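Local coordinates for ribokinase RBSK (Mycobacterium tuberculosis, PDB 3GO6), which probably catalyses the ATP- and magnesium-dependent phosphorylation of D-ribose at O5, giving D-ribose 5-phosphate, as a homodimer of the PfkB carbohydrate kinase family, at residues V22-S27 / L148-I153; G26-D31 / K58-A63. All coordinates share one frame; numbering follows the deposited sequence.

Contact 1. Residues V22-S27 / L148-I153; sequences VCVVGS and LTQLEI. With RIB (alpha-D-ribofuranose), chain C.
Ser27 and Glu152 meet tip to tip at the edge of the sugar pocket: Ser27 OG donates to Glu152 OE1 at 2.7 Å, arriving from above the carboxylate plane, 54° out of it. The other carboxylate oxygen, Glu152 OE2, takes the hydroxyl O1 of the ribose at 2.5 Å, so serine and sugar grip different oxygens of one group. The glutamate chain runs extended beyond CG (chi2 -177°), which carries the carboxylate from its loop to the sugar, and Asn29 ND2 gives OE1 a second donor. A water forms the next shell, donating to Ser27 OG and to Gln150 OE1, the latter at 2.7 Å, while accepting from the backbone N of Glu152. Gln150 reaches this water through a bend at chi2; its OE1 also lies 3.2 Å from Gly26 CA, where a side chain would collide with it, and its NE2 is held by Gln62. Ile153 CG2 touches the carbonyl carbon of Gly26 (3.5 Å), and Ile153 CD1 packs against Val25 CG1 at 3.8 Å, the two side chains crossing at about a right angle. Behind all this, strands 21-25 and 146-149 run parallel as neighbours in the large sheet of the ribokinase fold. Leu148 N donates to Cys23 O and Val25 N to Leu148 O (2.9 Å). Thr149 adds a side-chain bond: OG1, anti to the backbone N (chi1 -163°), donates to Val25 O at 2.7 Å. The loops after the two parallel strands thus bring Glu152 to the ribose, with Ser27 in the second shell holding its carboxylate. Two donors on OE1 and the sugar hydroxyl on OE2 probably fix the group's rotation and are consistent with a charged carboxylate, set to accept a hydrogen bond from the anomeric hydroxyl O1.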
loop_
_atom_site.group_PDB
_atom_site.type_symbol
_atom_site.label_atom_id
_atom_site.label_comp_id
_atom_site.label_asym_id
_atom_site.label_seq_id
_atom_site.Cartn_x
_atom_site.Cartn_y
_atom_site.Cartn_z
ATOM N N VAL A 22 18.324 -19.992 17.732
ATOM C CA VAL A 22 17.520 -18.793 17.937
ATOM C C VAL A 22 16.064 -19.126 17.670
ATOM O O VAL A 22 15.744 -19.673 16.613
ATOM C CB VAL A 22 18.005 -17.643 17.027
ATOM C CG1 VAL A 22 17.045 -16.466 17.088
ATOM C CG2 VAL A 22 19.442 -17.228 17.438
ATOM N N CYS A 23 15.194 -18.822 18.638
ATOM C CA CYS A 23 13.751 -18.885 18.410
ATOM C C CYS A 23 13.153 -17.475 18.282
ATOM O O CYS A 23 13.274 -16.649 19.204
ATOM C CB CYS A 23 13.050 -19.650 19.532
ATOM S SG CYS A 23 11.256 -19.549 19.372
ATOM N N VAL A 24 12.545 -17.186 17.132
ATOM C CA VAL A 24 11.919 -15.885 16.927
ATOM C C VAL A 24 10.413 -16.050 17.090
ATOM O O VAL A 24 9.795 -16.856 16.397
ATOM C CB VAL A 24 12.246 -15.303 15.532
ATOM C CG1 VAL A 24 11.585 -13.935 15.335
ATOM C CG2 VAL A 24 13.758 -15.226 15.331
ATOM N N VAL A 25 9.824 -15.295 18.004
ATOM C CA VAL A 25 8.372 -15.310 18.168
ATOM C C VAL A 25 7.909 -13.910 17.767
ATOM O O VAL A 25 8.246 -12.920 18.426
ATOM C CB VAL A 25 7.948 -15.660 19.634
ATOM C CG1 VAL A 25 6.427 -15.479 19.839
ATOM C CG2 VAL A 25 8.343 -17.099 19.995
ATOM N N GLY A 26 7.178 -13.812 16.664
ATOM C CA GLY A 26 6.888 -12.488 16.113
ATOM C C GLY A 26 6.060 -12.513 14.858
ATOM O O GLY A 26 5.353 -13.502 14.581
ATOM N N SER A 27 6.143 -11.423 14.099
ATOM C CA SER A 27 5.194 -11.164 13.038
ATOM C C SER A 27 5.734 -11.450 11.646
ATOM O O SER A 27 6.945 -11.415 11.399
ATOM C CB SER A 27 4.772 -9.699 13.097
ATOM O OG SER A 27 5.946 -8.916 13.089
ATOM N N LEU A 148 14.080 -14.313 20.548
ATOM C CA LEU A 148 13.965 -12.948 20.067
ATOM C C LEU A 148 12.501 -12.659 19.716
ATOM O O LEU A 148 11.862 -13.413 18.956
ATOM C CB LEU A 148 14.917 -12.730 18.873
ATOM C CG LEU A 148 14.821 -11.408 18.111
ATOM C CD1 LEU A 148 15.130 -10.214 19.018
ATOM C CD2 LEU A 148 15.729 -11.422 16.884
ATOM N N THR A 149 11.965 -11.577 20.269
ATOM C CA THR A 149 10.566 -11.238 20.055
ATOM C C THR A 149 10.396 -9.731 19.818
ATOM O O THR A 149 11.311 -8.957 20.106
ATOM C CB THR A 149 9.682 -11.775 21.230
ATOM O OG1 THR A 149 8.309 -11.785 20.841
ATOM C CG2 THR A 149 9.852 -10.939 22.483
ATOM N N GLN A 150 9.266 -9.335 19.230
ATOM C CA GLN A 150 8.937 -7.919 18.980
ATOM C C GLN A 150 7.461 -7.745 19.283
ATOM O O GLN A 150 6.811 -8.687 19.740
ATOM C CB GLN A 150 9.230 -7.446 17.529
ATOM C CG GLN A 150 10.377 -8.193 16.818
ATOM C CD GLN A 150 9.974 -9.626 16.414
ATOM O OE1 GLN A 150 8.800 -9.891 16.152
ATOM N NE2 GLN A 150 10.943 -10.537 16.371
ATOM N N LEU A 151 6.937 -6.546 19.036
ATOM C CA LEU A 151 5.659 -6.167 19.613
ATOM C C LEU A 151 4.519 -5.936 18.619
ATOM O O LEU A 151 3.525 -5.279 18.968
ATOM C CB LEU A 151 5.849 -4.956 20.557
ATOM C CG LEU A 151 7.015 -4.998 21.572
ATOM C CD1 LEU A 151 7.079 -3.716 22.398
ATOM C CD2 LEU A 151 6.918 -6.210 22.493
ATOM N N GLU A 152 4.622 -6.485 17.400
ATOM C CA GLU A 152 3.466 -6.446 16.481
ATOM C C GLU A 152 2.452 -7.550 16.813
ATOM O O GLU A 152 1.255 -7.423 16.516
ATOM C CB GLU A 152 3.889 -6.554 15.010
ATOM C CG GLU A 152 4.888 -5.464 14.541
ATOM C CD GLU A 152 5.216 -5.587 13.037
ATOM O OE1 GLU A 152 4.830 -6.607 12.391
ATOM O OE2 GLU A 152 5.827 -4.647 12.491
ATOM N N ILE A 153 2.940 -8.630 17.415
ATOM C CA ILE A 153 2.090 -9.672 17.974
ATOM C C ILE A 153 1.582 -9.178 19.363
ATOM O O ILE A 153 2.107 -8.193 19.893
ATOM C CB ILE A 153 2.905 -10.979 18.138
ATOM C CG1 ILE A 153 4.139 -10.742 19.049
ATOM C CG2 ILE A 153 3.330 -11.512 16.756
ATOM C CD1 ILE A 153 4.844 -12.027 19.526
HETATM O O5 RIB C . 11.218 -3.436 10.115
HETATM C C5 RIB C . 10.544 -3.476 8.837
HETATM C C4 RIB C . 9.339 -4.429 8.938
HETATM O O4 RIB C . 8.343 -3.807 9.776
HETATM C C3 RIB C . 8.637 -4.660 7.612
HETATM O O3 RIB C . 9.022 -5.885 6.939
HETATM C C2 RIB C . 7.160 -4.612 7.960
HETATM O O2 RIB C . 6.498 -5.845 7.652
HETATM C C1 RIB C . 7.043 -4.256 9.434
HETATM O O1 RIB C . 6.743 -5.401 10.243
HETATM O O HOH W 1 6.337 -8.733 16.054
#

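Contact 2. Residues G26-D31 / K58-A63; sequences GSVNMD and KGANQA. With RIB (alpha-D-ribofuranose), chain C.
Lys58 opens the helix 58-68 beside Ser27, its CB 3.9 Å from Ser27 OG, in the glycine-rich strand-to-helix turn (Gly56-Gly57-Lys58) of PfkB-family sugar kinases. Followed outward, the lysine chain runs along the ribose: CG lies 3.7 Å from both the ring oxygen O4 and the hydroxyl O1, and only at chi4 does the chain bend, -42°, bringing NZ to the far end of the sugar. There NZ makes a weak bond to O5, the hydroxyl that is probably phosphorylated, and a stronger one to Thr45 of the second subunit. The backbone N of the same residue donates to O1, so one lysine spans the ribose from C1 to C5.

Across the sugar, strand 29-35 supplies Asp31 and Asn29 as sugar-binding side chains. Asp31 takes two neighbouring hydroxyls, one on each carboxylate oxygen, O2 on OD1 and O3 on OD2, both at 2.6 Å. Asn29 ND2 donates to O2 almost straight (170°). The helix contributes Asn61, whose ND2 donates to O3 while also reaching Asp248, the predicted proton acceptor.

What ties loop to helix directly is the first turn's backbone. Gly59 lies against Gly26 and Ser27 so closely that a CB there would clash. Alongside, Val28 CG2 packs on Ala60 CB at 3.8 Å, and Ala60 N donates to Ser27 O at 2.9 Å.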
loop_
_atom_site.group_PDB
_atom_site.type_symbol
_atom_site.label_atom_id
_atom_site.label_comp_id
_atom_site.label_asym_id
_atom_site.label_seq_id
_atom_site.Cartn_x
_atom_site.Cartn_y
_atom_site.Cartn_z
ATOM N N GLY A 26 7.178 -13.812 16.664
ATOM C CA GLY A 26 6.888 -12.488 16.113
ATOM C C GLY A 26 6.060 -12.513 14.858
ATOM O O GLY A 26 5.353 -13.502 14.581
ATOM N N SER A 27 6.143 -11.423 14.099
ATOM C CA SER A 27 5.194 -11.164 13.038
ATOM C C SER A 27 5.734 -11.450 11.646
ATOM O O SER A 27 6.945 -11.415 11.399
ATOM C CB SER A 27 4.772 -9.699 13.097
ATOM O OG SER A 27 5.946 -8.916 13.089
ATOM N N VAL A 28 4.810 -11.729 10.738
ATOM C CA VAL A 28 5.138 -11.964 9.334
ATOM C C VAL A 28 4.060 -11.256 8.512
ATOM O O VAL A 28 2.867 -11.467 8.723
ATOM C CB VAL A 28 5.292 -13.502 8.999
ATOM C CG1 VAL A 28 4.024 -14.330 9.419
ATOM C CG2 VAL A 28 5.683 -13.728 7.511
ATOM N N ASN A 29 4.494 -10.386 7.593
ATOM C CA ASN A 29 3.600 -9.500 6.848
ATOM C C ASN A 29 4.007 -9.564 5.396
ATOM O O ASN A 29 5.182 -9.761 5.107
ATOM C CB ASN A 29 3.796 -8.016 7.268
ATOM C CG ASN A 29 3.518 -7.762 8.735
ATOM O OD1 ASN A 29 2.553 -8.277 9.288
ATOM N ND2 ASN A 29 4.379 -6.957 9.381
ATOM N N MET A 30 3.065 -9.364 4.482
ATOM C CA MET A 30 3.446 -8.997 3.108
ATOM C C MET A 30 3.688 -7.471 3.040
ATOM O O MET A 30 2.855 -6.699 3.500
ATOM C CB MET A 30 2.362 -9.429 2.115
ATOM C CG MET A 30 2.767 -9.233 0.653
ATOM S SD MET A 30 4.038 -10.395 0.111
ATOM C CE MET A 30 3.204 -11.994 0.292
ATOM N N ASP A 31 4.833 -7.063 2.476
ATOM C CA ASP A 31 5.271 -5.677 2.459
ATOM C C ASP A 31 5.005 -5.066 1.101
ATOM O O ASP A 31 5.369 -5.648 0.070
ATOM C CB ASP A 31 6.788 -5.580 2.705
ATOM C CG ASP A 31 7.182 -5.834 4.154
ATOM O OD1 ASP A 31 6.288 -5.867 5.027
ATOM O OD2 ASP A 31 8.403 -6.001 4.418
ATOM N N LYS A 58 8.583 -7.831 10.866
ATOM C CA LYS A 58 9.715 -7.792 11.811
ATOM C C LYS A 58 10.203 -9.176 12.243
ATOM O O LYS A 58 11.407 -9.426 12.307
ATOM C CB LYS A 58 9.359 -7.001 13.079
ATOM C CG LYS A 58 9.309 -5.510 12.876
ATOM C CD LYS A 58 9.067 -4.803 14.227
ATOM C CE LYS A 58 8.674 -3.354 14.002
ATOM N NZ LYS A 58 9.490 -2.670 12.909
ATOM N N GLY A 59 9.290 -10.078 12.565
ATOM C CA GLY A 59 9.705 -11.383 13.087
ATOM C C GLY A 59 10.362 -12.209 11.987
ATOM O O GLY A 59 11.444 -12.785 12.176
ATOM N N ALA A 60 9.700 -12.275 10.838
ATOM C CA ALA A 60 10.243 -12.997 9.687
ATOM C C ALA A 60 11.614 -12.421 9.306
ATOM O O ALA A 60 12.561 -13.177 9.083
ATOM C CB ALA A 60 9.275 -12.883 8.514
ATOM N N ASN A 61 11.713 -11.097 9.219
ATOM C CA ASN A 61 12.971 -10.433 8.833
ATOM C C ASN A 61 14.091 -10.746 9.820
ATOM O O ASN A 61 15.242 -10.973 9.419
ATOM C CB ASN A 61 12.818 -8.901 8.789
ATOM C CG ASN A 61 11.882 -8.423 7.710
ATOM O OD1 ASN A 61 11.529 -9.168 6.800
ATOM N ND2 ASN A 61 11.486 -7.149 7.796
ATOM N N GLN A 62 13.759 -10.732 11.115
ATOM C CA GLN A 62 14.765 -11.014 12.146
ATOM C C GLN A 62 15.206 -12.479 12.121
ATOM O O GLN A 62 16.391 -12.774 12.294
ATOM C CB GLN A 62 14.274 -10.584 13.530
ATOM C CG GLN A 62 14.176 -9.055 13.592
ATOM C CD GLN A 62 13.590 -8.512 14.856
ATOM O OE1 GLN A 62 13.467 -9.207 15.847
ATOM N NE2 GLN A 62 13.213 -7.228 14.821
ATOM N N ALA A 63 14.264 -13.384 11.860
ATOM C CA ALA A 63 14.577 -14.809 11.723
ATOM C C ALA A 63 15.499 -15.048 10.521
ATOM O O ALA A 63 16.490 -15.793 10.627
ATOM C CB ALA A 63 13.259 -15.629 11.599
HETATM O O5 RIB C . 11.218 -3.436 10.115
HETATM C C5 RIB C . 10.544 -3.476 8.837
HETATM C C4 RIB C . 9.339 -4.429 8.938
HETATM O O4 RIB C . 8.343 -3.807 9.776
HETATM C C3 RIB C . 8.637 -4.660 7.612
HETATM O O3 RIB C . 9.022 -5.885 6.939
HETATM C C2 RIB C . 7.160 -4.612 7.960
HETATM O O2 RIB C . 6.498 -5.845 7.652
HETATM C C1 RIB C . 7.043 -4.256 9.434
HETATM O O1 RIB C . 6.743 -5.401 10.243
#

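Both contacts are buried, and they share Gly26 and Ser27, the link between strands 21-25 and 29-35. Contact 1 belongs to the large sheet: two parallel strands and the loops that follow them, held by backbone bonds, a hydroxyl on a carbonyl, a serine-carboxylate bond and a bridging water. Contact 2 joins the smaller sheet to a helix start, with little direct bonding between its segments; much of its chemistry passes through the ribose, which both contacts touch. Two probable hydrogen bonds connect them: Glu152 with Asn29 couples sugar-binding side chains from either contact, whereas Gln150 with Gln62 fastens the loop after strand 146-149 to helix 58-68.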